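Local coordinates for protein hemoglobin chain d1 (Lumbricus terrestris, PDB 1X9F) that probably carries oxygen as a globin-family hemoglobin, holding it at the iron of a bound heme, the site that carbon monoxide occupies here, at residues L12-A17 with V25-E30; L31-I36 with N53-E58; S47-D52 with G60-R65. All coordinates share one frame; numbering follows the deposited sequence.

Interaction 1: residues L12-A17 with V25-E30; sequences LQWASA and VAFGLE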
loop_
_atom_site.group_PDB
_atom_site.type_symbol
_atom_site.label_atom_id
_atom_site.label_comp_id
_atom_site.label_asym_id
_atom_site.label_seq_id
_atom_site.Cartn_x
_atom_site.Cartn_y
_atom_site.Cartn_z
ATOM N N LEU D 12 16.069 17.141 7.657
ATOM C CA LEU D 12 15.993 15.679 7.693
ATOM C C LEU D 12 14.693 15.134 7.123
ATOM O O LEU D 12 14.701 14.223 6.285
ATOM C CB LEU D 12 16.160 15.192 9.133
ATOM C CG LEU D 12 17.547 14.758 9.619
ATOM C CD1 LEU D 12 18.715 15.458 8.897
ATOM C CD2 LEU D 12 17.638 14.951 11.130
ATOM N N GLN D 13 13.578 15.704 7.577
ATOM C CA GLN D 13 12.253 15.257 7.162
ATOM C C GLN D 13 11.992 15.574 5.701
ATOM O O GLN D 13 11.291 14.830 5.011
ATOM C CB GLN D 13 11.169 15.876 8.043
ATOM C CG GLN D 13 11.227 15.405 9.481
ATOM C CD GLN D 13 9.910 15.558 10.204
ATOM O OE1 GLN D 13 9.220 16.570 10.061
ATOM N NE2 GLN D 13 9.556 14.551 10.988
ATOM N N TRP D 14 12.556 16.684 5.241
ATOM C CA TRP D 14 12.455 17.057 3.849
ATOM C C TRP D 14 13.160 16.036 2.978
ATOM O O TRP D 14 12.633 15.639 1.938
ATOM C CB TRP D 14 13.083 18.418 3.625
ATOM C CG TRP D 14 13.042 18.838 2.210
ATOM C CD1 TRP D 14 14.102 19.191 1.436
ATOM C CD2 TRP D 14 11.880 18.949 1.380
ATOM N NE1 TRP D 14 13.675 19.539 0.175
ATOM C CE2 TRP D 14 12.314 19.396 0.111
ATOM C CE3 TRP D 14 10.506 18.729 1.581
ATOM C CZ2 TRP D 14 11.431 19.615 -0.956
ATOM C CZ3 TRP D 14 9.626 18.946 0.519
ATOM C CH2 TRP D 14 10.097 19.386 -0.734
ATOM N N ALA D 15 14.349 15.617 3.406
ATOM C CA ALA D 15 15.111 14.603 2.690
ATOM C C ALA D 15 14.277 13.347 2.420
ATOM O O ALA D 15 14.382 12.764 1.340
ATOM C CB ALA D 15 16.391 14.258 3.435
ATOM N N SER D 16 13.443 12.939 3.379
ATOM C CA SER D 16 12.585 11.766 3.177
ATOM C C SER D 16 11.374 12.082 2.326
ATOM O O SER D 16 11.102 11.372 1.360
ATOM C CB SER D 16 12.114 11.166 4.506
ATOM O OG SER D 16 13.187 11.155 5.446
ATOM N N ALA D 17 10.633 13.126 2.687
ATOM C CA ALA D 17 9.387 13.424 1.987
ATOM C C ALA D 17 9.598 13.821 0.519
ATOM O O ALA D 17 8.769 13.497 -0.339
ATOM C CB ALA D 17 8.608 14.485 2.726
ATOM N N VAL D 25 8.361 14.127 -8.748
ATOM C CA VAL D 25 7.304 14.419 -9.714
ATOM C C VAL D 25 5.906 14.124 -9.157
ATOM O O VAL D 25 4.992 14.930 -9.331
ATOM C CB VAL D 25 7.537 13.673 -11.050
ATOM C CG1 VAL D 25 6.508 14.086 -12.100
ATOM C CG2 VAL D 25 8.945 13.958 -11.568
ATOM N N ALA D 26 5.735 12.989 -8.479
ATOM C CA ALA D 26 4.425 12.653 -7.916
ATOM C C ALA D 26 4.052 13.550 -6.740
ATOM O O ALA D 26 2.880 13.883 -6.553
ATOM C CB ALA D 26 4.362 11.185 -7.514
ATOM N N PHE D 27 5.056 13.940 -5.958
ATOM C CA PHE D 27 4.833 14.778 -4.786
ATOM C C PHE D 27 4.329 16.131 -5.256
ATOM O O PHE D 27 3.319 16.648 -4.756
ATOM C CB PHE D 27 6.140 14.924 -3.998
ATOM C CG PHE D 27 6.038 15.825 -2.799
ATOM C CD1 PHE D 27 6.161 17.203 -2.939
ATOM C CD2 PHE D 27 5.834 15.298 -1.529
ATOM C CE1 PHE D 27 6.066 18.043 -1.836
ATOM C CE2 PHE D 27 5.744 16.132 -0.418
ATOM C CZ PHE D 27 5.862 17.507 -0.575
ATOM N N GLY D 28 5.039 16.695 -6.233
ATOM C CA GLY D 28 4.708 18.013 -6.764
ATOM C C GLY D 28 3.309 18.110 -7.345
ATOM O O GLY D 28 2.616 19.110 -7.148
ATOM N N LEU D 29 2.912 17.065 -8.066
ATOM C CA LEU D 29 1.608 16.987 -8.713
ATOM C C LEU D 29 0.512 16.952 -7.657
ATOM O O LEU D 29 -0.462 17.707 -7.731
ATOM C CB LEU D 29 1.545 15.735 -9.602
ATOM C CG LEU D 29 0.207 15.251 -10.180
ATOM C CD1 LEU D 29 -0.126 15.963 -11.487
ATOM C CD2 LEU D 29 0.234 13.745 -10.397
ATOM N N GLU D 30 0.688 16.074 -6.673
ATOM C CA GLU D 30 -0.278 15.928 -5.594
ATOM C C GLU D 30 -0.462 17.251 -4.869
ATOM O O GLU D 30 -1.588 17.645 -4.551
ATOM C CB GLU D 30 0.173 14.855 -4.610
ATOM C CG GLU D 30 -0.884 14.504 -3.573
ATOM C CD GLU D 30 -0.417 13.440 -2.601
ATOM O OE1 GLU D 30 0.483 12.645 -2.957
ATOM O OE2 GLU D 30 -0.954 13.390 -1.473
#
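Trp-14 turns the edge of its six-membered ring to the face of Phe-27, in an offset edge-to-face (T-shaped) pair whose planes stand at 82° and whose ring centroids lie 6.0 Å apart. The offset puts the touching point at the rim: Trp-14 CZ3 comes within 4.2 Å of Phe-27 CZ. Both side chains reach across in the same way, each with CG anti to the backbone N (chi1 178° for Trp-14, 177° for Phe-27), which carries the rings out into the space between the two helices. The backbone supplies the second touch, with the carbonyl O of Ala-17 lying 3.6 Å from Phe-27 CD2.

In the globin fold these segments belong to the first two helices, 4-18 and 21-38, conventionally A and B, which a short turn connects. The pair is closed in by other helices: Leu-67 of helix 57-75 meets both rings, and Leu-111 and Val-114 of helix 101-119 pack on Phe-27. The polar corner of the indole is served separately, since Trp-14 NE1 is hydrogen-bonded to Asp-71.

No hydrogen bond joins the two segments. The contact is therefore held by aromatic and apolar packing, with a weakly polar ring edge set against a pi face, while the indole N-H of Trp-14 finds its acceptor, Asp-71, on a third helix.

Interaction 2: residues L31-I36 with N53-E58; sequences LWRDII and NIYSPE. With CMO (carbon monoxide), chain U.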
loop_
_atom_site.group_PDB
_atom_site.type_symbol
_atom_site.label_atom_id
_atom_site.label_comp_id
_atom_site.label_asym_id
_atom_site.label_seq_id
_atom_site.Cartn_x
_atom_site.Cartn_y
_atom_site.Cartn_z
ATOM N N LEU D 31 0.658 17.927 -4.622
ATOM C CA LEU D 31 0.658 19.238 -4.000
ATOM C C LEU D 31 -0.155 20.245 -4.803
ATOM O O LEU D 31 -1.095 20.824 -4.261
ATOM C CB LEU D 31 2.092 19.744 -3.770
ATOM C CG LEU D 31 2.311 21.194 -3.307
ATOM C CD1 LEU D 31 1.638 21.461 -1.971
ATOM C CD2 LEU D 31 3.798 21.507 -3.219
ATOM N N TRP D 32 0.188 20.451 -6.077
ATOM C CA TRP D 32 -0.519 21.452 -6.889
ATOM C C TRP D 32 -1.964 21.123 -7.165
ATOM O O TRP D 32 -2.788 22.026 -7.298
ATOM C CB TRP D 32 0.216 21.757 -8.192
ATOM C CG TRP D 32 1.386 22.555 -7.895
ATOM C CD1 TRP D 32 2.671 22.129 -7.881
ATOM C CD2 TRP D 32 1.403 23.917 -7.473
ATOM N NE1 TRP D 32 3.505 23.152 -7.497
ATOM C CE2 TRP D 32 2.746 24.263 -7.241
ATOM C CE3 TRP D 32 0.413 24.894 -7.278
ATOM C CZ2 TRP D 32 3.126 25.531 -6.828
ATOM C CZ3 TRP D 32 0.794 26.160 -6.865
ATOM C CH2 TRP D 32 2.139 26.468 -6.650
ATOM N N ARG D 33 -2.278 19.837 -7.251
ATOM C CA ARG D 33 -3.656 19.452 -7.474
ATOM C C ARG D 33 -4.518 19.845 -6.285
ATOM O O ARG D 33 -5.612 20.380 -6.463
ATOM C CB ARG D 33 -3.790 17.967 -7.741
ATOM C CG ARG D 33 -5.162 17.644 -8.273
ATOM C CD ARG D 33 -5.378 16.202 -8.560
ATOM N NE ARG D 33 -5.301 15.401 -7.346
ATOM C CZ ARG D 33 -5.502 14.093 -7.312
ATOM N NH1 ARG D 33 -5.795 13.429 -8.425
ATOM N NH2 ARG D 33 -5.414 13.439 -6.161
ATOM N N ASP D 34 -4.010 19.583 -5.079
ATOM C CA ASP D 34 -4.671 19.980 -3.838
ATOM C C ASP D 34 -4.902 21.484 -3.795
ATOM O O ASP D 34 -6.021 21.939 -3.553
ATOM C CB ASP D 34 -3.833 19.560 -2.628
ATOM C CG ASP D 34 -4.034 18.100 -2.238
ATOM O OD1 ASP D 34 -4.664 17.331 -3.001
ATOM O OD2 ASP D 34 -3.581 17.630 -1.171
ATOM N N ILE D 35 -3.831 22.241 -4.034
ATOM C CA ILE D 35 -3.862 23.700 -4.035
ATOM C C ILE D 35 -4.899 24.234 -5.023
ATOM O O ILE D 35 -5.820 24.959 -4.633
ATOM C CB ILE D 35 -2.451 24.259 -4.344
ATOM C CG1 ILE D 35 -1.517 24.031 -3.150
ATOM C CG2 ILE D 35 -2.511 25.740 -4.706
ATOM C CD1 ILE D 35 -0.070 24.445 -3.385
ATOM N N ILE D 36 -4.758 23.857 -6.291
ATOM C CA ILE D 36 -5.651 24.344 -7.346
ATOM C C ILE D 36 -7.093 23.841 -7.200
ATOM O O ILE D 36 -8.032 24.489 -7.674
ATOM C CB ILE D 36 -5.068 23.999 -8.737
ATOM C CG1 ILE D 36 -3.781 24.798 -8.982
ATOM C CG2 ILE D 36 -6.093 24.243 -9.849
ATOM C CD1 ILE D 36 -2.860 24.196 -10.029
ATOM N N ASN D 53 -3.744 22.044 -17.043
ATOM C CA ASN D 53 -3.434 20.626 -17.143
ATOM C C ASN D 53 -2.161 20.309 -16.371
ATOM O O ASN D 53 -1.058 20.351 -16.921
ATOM C CB ASN D 53 -3.287 20.219 -18.608
ATOM C CG ASN D 53 -3.048 18.735 -18.780
ATOM O OD1 ASN D 53 -2.917 17.989 -17.810
ATOM N ND2 ASN D 53 -2.992 18.293 -20.029
ATOM N N ILE D 54 -2.316 19.991 -15.094
ATOM C CA ILE D 54 -1.167 19.795 -14.213
ATOM C C ILE D 54 -0.454 18.474 -14.503
ATOM O O ILE D 54 0.635 18.211 -13.987
ATOM C CB ILE D 54 -1.607 19.879 -12.746
ATOM C CG1 ILE D 54 -2.725 18.873 -12.477
ATOM C CG2 ILE D 54 -2.083 21.299 -12.417
ATOM C CD1 ILE D 54 -2.926 18.556 -11.028
ATOM N N TYR D 55 -1.080 17.650 -15.336
ATOM C CA TYR D 55 -0.507 16.378 -15.746
ATOM C C TYR D 55 0.328 16.510 -17.005
ATOM O O TYR D 55 0.869 15.515 -17.498
ATOM C CB TYR D 55 -1.612 15.360 -15.997
ATOM C CG TYR D 55 -2.383 15.023 -14.765
ATOM C CD1 TYR D 55 -3.444 15.821 -14.351
ATOM C CD2 TYR D 55 -2.047 13.913 -13.998
ATOM C CE1 TYR D 55 -4.154 15.524 -13.211
ATOM C CE2 TYR D 55 -2.753 13.604 -12.853
ATOM C CZ TYR D 55 -3.806 14.413 -12.466
ATOM O OH TYR D 55 -4.515 14.110 -11.328
ATOM N N SER D 56 0.424 17.724 -17.536
ATOM C CA SER D 56 1.205 17.951 -18.741
ATOM C C SER D 56 2.683 17.997 -18.374
ATOM O O SER D 56 3.022 18.216 -17.207
ATOM C CB SER D 56 0.779 19.250 -19.422
ATOM O OG SER D 56 1.118 20.366 -18.622
ATOM N N PRO D 57 3.565 17.770 -19.344
ATOM C CA PRO D 57 4.992 17.906 -19.088
ATOM C C PRO D 57 5.422 19.355 -18.813
ATOM O O PRO D 57 6.364 19.566 -18.047
ATOM C CB PRO D 57 5.635 17.352 -20.368
ATOM C CG PRO D 57 4.599 17.578 -21.427
ATOM C CD PRO D 57 3.291 17.338 -20.730
ATOM N N GLU D 58 4.743 20.337 -19.408
ATOM C CA GLU D 58 5.071 21.755 -19.162
ATOM C C GLU D 58 4.861 22.120 -17.713
ATOM O O GLU D 58 5.706 22.773 -17.097
ATOM C CB GLU D 58 4.222 22.701 -20.012
ATOM C CG GLU D 58 4.484 22.610 -21.501
ATOM C CD GLU D 58 3.924 21.337 -22.110
ATOM O OE1 GLU D 58 2.918 20.794 -21.589
ATOM O OE2 GLU D 58 4.496 20.874 -23.117
HETATM C C CMO U . 5.589 27.989 -7.916
HETATM O O CMO U . 4.413 27.662 -8.457
#
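This is a small, partly exposed packing contact of the globin fold, in which Arg-33 and Ile-36 of helix 21-38 meet Ile-54 and Tyr-55 of the turn leading into helix 57-75. Ile-54 is its centre, and its two branches divide the work. Ile-54 CD1 lies 3.4 Å from Arg-33 CB, at the aliphatic start of the arginine, the two side chains crossing at about a right angle, while Ile-54 CG2 meets Ile-36 CD1 at 3.8 Å. The first torsion of Ile-54, 56°, sets CG1 between the backbone N and the carbonyl carbon, from where the extended chain lays CD1 against the arginine.

Farther out, Arg-33 NH1 donates to Tyr-55 OH over 3.2 Å, a bent bond (136°) with the hydroxyl tilted 30° out of the guanidinium plane. The other terminal nitrogen, NH2, forms a salt bridge with Asp-117 of the second subunit, so the arginine ties this corner to the assembly as well. On the inner side of the same helix, Trp-32 lines the carbon monoxide pocket, its CZ2 3.0 Å from the ligand O.

The turn from Asn-53 to Ser-56 is type I, and Asn-53 O accepts from both Ser-56 N and the N-capping hydroxyl, Ser-56 OG, the latter at 2.8 Å.

Interaction 3: residues S47-D52 with G60-R65; sequences SRVRGD and GAHSQR. With HEM (protoporphyrin IX containing Fe), chain T; CMO (carbon monoxide), chain U.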
loop_
_atom_site.group_PDB
_atom_site.type_symbol
_atom_site.label_atom_id
_atom_site.label_comp_id
_atom_site.label_asym_id
_atom_site.label_seq_id
_atom_site.Cartn_x
_atom_site.Cartn_y
_atom_site.Cartn_z
ATOM N N SER D 47 -0.615 30.358 -16.441
ATOM C CA SER D 47 -1.056 30.342 -17.828
ATOM C C SER D 47 0.040 29.911 -18.802
ATOM O O SER D 47 -0.218 29.180 -19.761
ATOM C CB SER D 47 -1.586 31.730 -18.200
ATOM O OG SER D 47 -1.612 31.926 -19.603
ATOM N N ARG D 48 1.261 30.377 -18.551
ATOM C CA ARG D 48 2.419 30.079 -19.387
ATOM C C ARG D 48 2.938 28.647 -19.192
ATOM O O ARG D 48 3.698 28.142 -20.019
ATOM C CB ARG D 48 3.530 31.103 -19.103
ATOM C CG ARG D 48 4.465 31.424 -20.275
ATOM C CD ARG D 48 5.731 30.554 -20.363
ATOM N NE ARG D 48 6.612 30.695 -19.199
ATOM C CZ ARG D 48 7.644 29.896 -18.919
ATOM N NH1 ARG D 48 7.951 28.878 -19.714
ATOM N NH2 ARG D 48 8.376 30.119 -17.831
ATOM N N VAL D 49 2.521 27.984 -18.115
ATOM C CA VAL D 49 3.029 26.646 -17.807
ATOM C C VAL D 49 1.958 25.547 -17.802
ATOM O O VAL D 49 2.137 24.511 -17.160
ATOM C CB VAL D 49 3.830 26.626 -16.470
ATOM C CG1 VAL D 49 5.084 27.494 -16.569
ATOM C CG2 VAL D 49 2.956 27.059 -15.284
ATOM N N ARG D 50 0.861 25.772 -18.527
ATOM C CA ARG D 50 -0.279 24.839 -18.578
ATOM C C ARG D 50 -0.841 24.498 -17.192
ATOM O O ARG D 50 -0.829 23.341 -16.764
ATOM C CB ARG D 50 0.068 23.564 -19.367
ATOM C CG ARG D 50 0.444 23.826 -20.825
ATOM C CD ARG D 50 0.490 22.577 -21.709
ATOM N NE ARG D 50 -0.784 21.852 -21.866
ATOM C CZ ARG D 50 -2.005 22.390 -21.998
ATOM N NH1 ARG D 50 -2.192 23.711 -22.006
ATOM N NH2 ARG D 50 -3.057 21.592 -22.134
ATOM N N GLY D 51 -1.330 25.524 -16.501
ATOM C CA GLY D 51 -1.946 25.357 -15.190
ATOM C C GLY D 51 -3.298 24.681 -15.290
ATOM O O GLY D 51 -3.834 24.197 -14.293
ATOM N N ASP D 52 -3.845 24.644 -16.506
ATOM C CA ASP D 52 -5.135 24.008 -16.775
ATOM C C ASP D 52 -4.986 22.497 -16.887
ATOM O O ASP D 52 -5.976 21.757 -16.860
ATOM C CB ASP D 52 -5.711 24.546 -18.085
ATOM C CG ASP D 52 -4.733 24.418 -19.244
ATOM O OD1 ASP D 52 -3.776 25.218 -19.306
ATOM O OD2 ASP D 52 -4.839 23.548 -20.137
ATOM N N GLY D 60 4.578 19.920 -15.250
ATOM C CA GLY D 60 5.458 19.040 -14.466
ATOM C C GLY D 60 6.835 19.655 -14.309
ATOM O O GLY D 60 7.452 19.559 -13.245
ATOM N N ALA D 61 7.310 20.292 -15.377
ATOM C CA ALA D 61 8.573 21.024 -15.349
ATOM C C ALA D 61 8.514 22.168 -14.338
ATOM O O ALA D 61 9.405 22.292 -13.490
ATOM C CB ALA D 61 8.929 21.542 -16.738
ATOM N N HIS D 62 7.463 22.991 -14.426
ATOM C CA HIS D 62 7.249 24.074 -13.462
ATOM C C HIS D 62 7.199 23.537 -12.023
ATOM O O HIS D 62 7.905 24.029 -11.142
ATOM C CB HIS D 62 5.975 24.868 -13.784
ATOM C CG HIS D 62 5.561 25.792 -12.686
ATOM N ND1 HIS D 62 6.238 26.961 -12.411
ATOM C CD2 HIS D 62 4.576 25.699 -11.764
ATOM C CE1 HIS D 62 5.675 27.558 -11.377
ATOM N NE2 HIS D 62 4.667 26.812 -10.962
ATOM N N SER D 63 6.376 22.517 -11.800
ATOM C CA SER D 63 6.267 21.855 -10.500
ATOM C C SER D 63 7.638 21.472 -9.922
ATOM O O SER D 63 7.945 21.777 -8.767
ATOM C CB SER D 63 5.370 20.622 -10.639
ATOM O OG SER D 63 5.503 19.742 -9.540
ATOM N N GLN D 64 8.452 20.819 -10.747
ATOM C CA GLN D 64 9.793 20.397 -10.363
ATOM C C GLN D 64 10.696 21.576 -10.042
ATOM O O GLN D 64 11.487 21.511 -9.099
ATOM C CB GLN D 64 10.412 19.524 -11.458
ATOM C CG GLN D 64 9.771 18.161 -11.558
ATOM C CD GLN D 64 9.653 17.500 -10.206
ATOM O OE1 GLN D 64 8.598 17.552 -9.573
ATOM N NE2 GLN D 64 10.740 16.889 -9.748
ATOM N N ARG D 65 10.567 22.652 -10.818
ATOM C CA ARG D 65 11.312 23.886 -10.555
ATOM C C ARG D 65 10.959 24.465 -9.191
ATOM O O ARG D 65 11.835 24.992 -8.498
ATOM C CB ARG D 65 11.086 24.931 -11.656
ATOM C CG ARG D 65 11.842 24.632 -12.940
ATOM C CD ARG D 65 11.947 25.805 -13.905
ATOM N NE ARG D 65 10.658 26.172 -14.496
ATOM C CZ ARG D 65 10.093 25.565 -15.537
ATOM N NH1 ARG D 65 10.683 24.529 -16.130
ATOM N NH2 ARG D 65 8.920 25.992 -15.984
HETATM C CHA HEM T . 7.770 30.318 -10.728
HETATM C CHB HEM T . 9.480 28.878 -6.404
HETATM C CHC HEM T . 5.065 29.517 -4.389
HETATM C CHD HEM T . 3.470 31.319 -8.679
HETATM C C1A HEM T . 8.628 29.759 -9.689
HETATM C C2A HEM T . 9.918 29.388 -10.015
HETATM C C3A HEM T . 10.498 28.935 -8.753
HETATM C C4A HEM T . 9.361 29.148 -7.834
HETATM C CMA HEM T . 11.885 28.402 -8.484
HETATM C CAA HEM T . 10.544 29.397 -11.382
HETATM C CBA HEM T . 11.471 30.565 -11.638
HETATM C CGA HEM T . 12.052 30.277 -13.006
HETATM O O1A HEM T . 12.865 29.334 -13.150
HETATM O O2A HEM T . 11.681 30.998 -13.956
HETATM C C1B HEM T . 8.388 28.951 -5.438
HETATM C C2B HEM T . 8.568 28.524 -4.133
HETATM C C3B HEM T . 7.317 28.707 -3.640
HETATM C C4B HEM T . 6.485 29.226 -4.593
HETATM C CMB HEM T . 9.804 27.994 -3.431
HETATM C CAB HEM T . 7.062 28.445 -2.369
HETATM C CBB HEM T . 6.960 28.324 -1.023
HETATM C C1C HEM T . 4.194 30.054 -5.445
HETATM C C2C HEM T . 2.857 30.305 -5.196
HETATM C C3C HEM T . 2.421 30.814 -6.385
HETATM C C4C HEM T . 3.482 30.802 -7.289
HETATM C CMC HEM T . 2.062 30.111 -3.921
HETATM C CAC HEM T . 0.982 31.185 -6.538
HETATM C CBC HEM T . 0.520 31.982 -7.607
HETATM C C1D HEM T . 4.564 31.250 -9.672
HETATM C C2D HEM T . 4.403 31.637 -11.006
HETATM C C3D HEM T . 5.605 31.357 -11.618
HETATM C C4D HEM T . 6.413 30.813 -10.516
HETATM C CMD HEM T . 3.173 32.232 -11.644
HETATM C CAD HEM T . 6.041 31.588 -13.043
HETATM C CBD HEM T . 5.668 30.419 -13.948
HETATM C CGD HEM T . 6.212 30.776 -15.312
HETATM O O1D HEM T . 7.451 30.817 -15.473
HETATM O O2D HEM T . 5.396 31.027 -16.221
HETATM N NA HEM T . 8.244 29.672 -8.394
HETATM N NB HEM T . 7.135 29.373 -5.769
HETATM N NC HEM T . 4.623 30.369 -6.700
HETATM N ND HEM T . 5.766 30.728 -9.340
HETATM FE FE HEM T . 6.442 30.067 -7.544
HETATM C C CMO U . 5.589 27.989 -7.916
HETATM O O CMO U . 4.413 27.662 -8.457
#
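His-62 NE2 donates to the oxygen of the bound carbon monoxide over 2.7 Å, with an N-H...O angle of 132°, and across the contact Val-49 backs the same imidazole. The ligand oxygen lies at the ring edge, near its plane, whereas Val-49 CG2 sits over one face in a CH-pi contact, 4.2 Å from the centroid of the His-62 ring. With CG anti to the backbone N (chi1 168°), His-62 extends from its helix over the heme, as the distal histidine of globins does; His-94 is the axial ligand of the iron. A leucine in place of His-62 would probably leave the ligand oxygen without this N-H donor and deprive Val-49 of the flat face it packs on.

The other branch, Val-49 CG1, lies 3.6 Å from heme propionate atom O2D and also covers a face of the Arg-48 guanidinium. Arg-48 reaches that carboxylate through weak bonds, NE to O2D and NH2 to O1D. The edge of the Arg-65 guanidinium faces Val-49 CG1, and Arg-65 CD lies 3.7 Å from O1A of the second heme propionate. Two arginines thus gather at the acidic rim of the heme.

Segment 47-52 belongs to the loop between helices 21-38 and 57-75 and lies against the early turns of the latter, whose Ser-63 and Gln-64 in turn pack on Trp-32 and Val-25 of helix 21-38.

In the fold
From the N terminus, interaction 1 comes first, closing the short turn between helices 4-18 and 21-38 before the other two begin. Helix 21-38 then runs on into interaction 2, which closes the long connection to helix 57-75. Interaction 3 starts within that connection and ends beyond it, so interactions 2 and 3 cross; their centres are about 7 Å apart and both touch the carbon monoxide. Leu-29 packs on Ile-54 and Tyr-55, joining interactions 1 and 2, while Gly-28 meets Ser-63 where helices 21-38 and 57-75 pass. Together the three tie the first two helices, the connecting loop and the distal side of the heme into one continuous body.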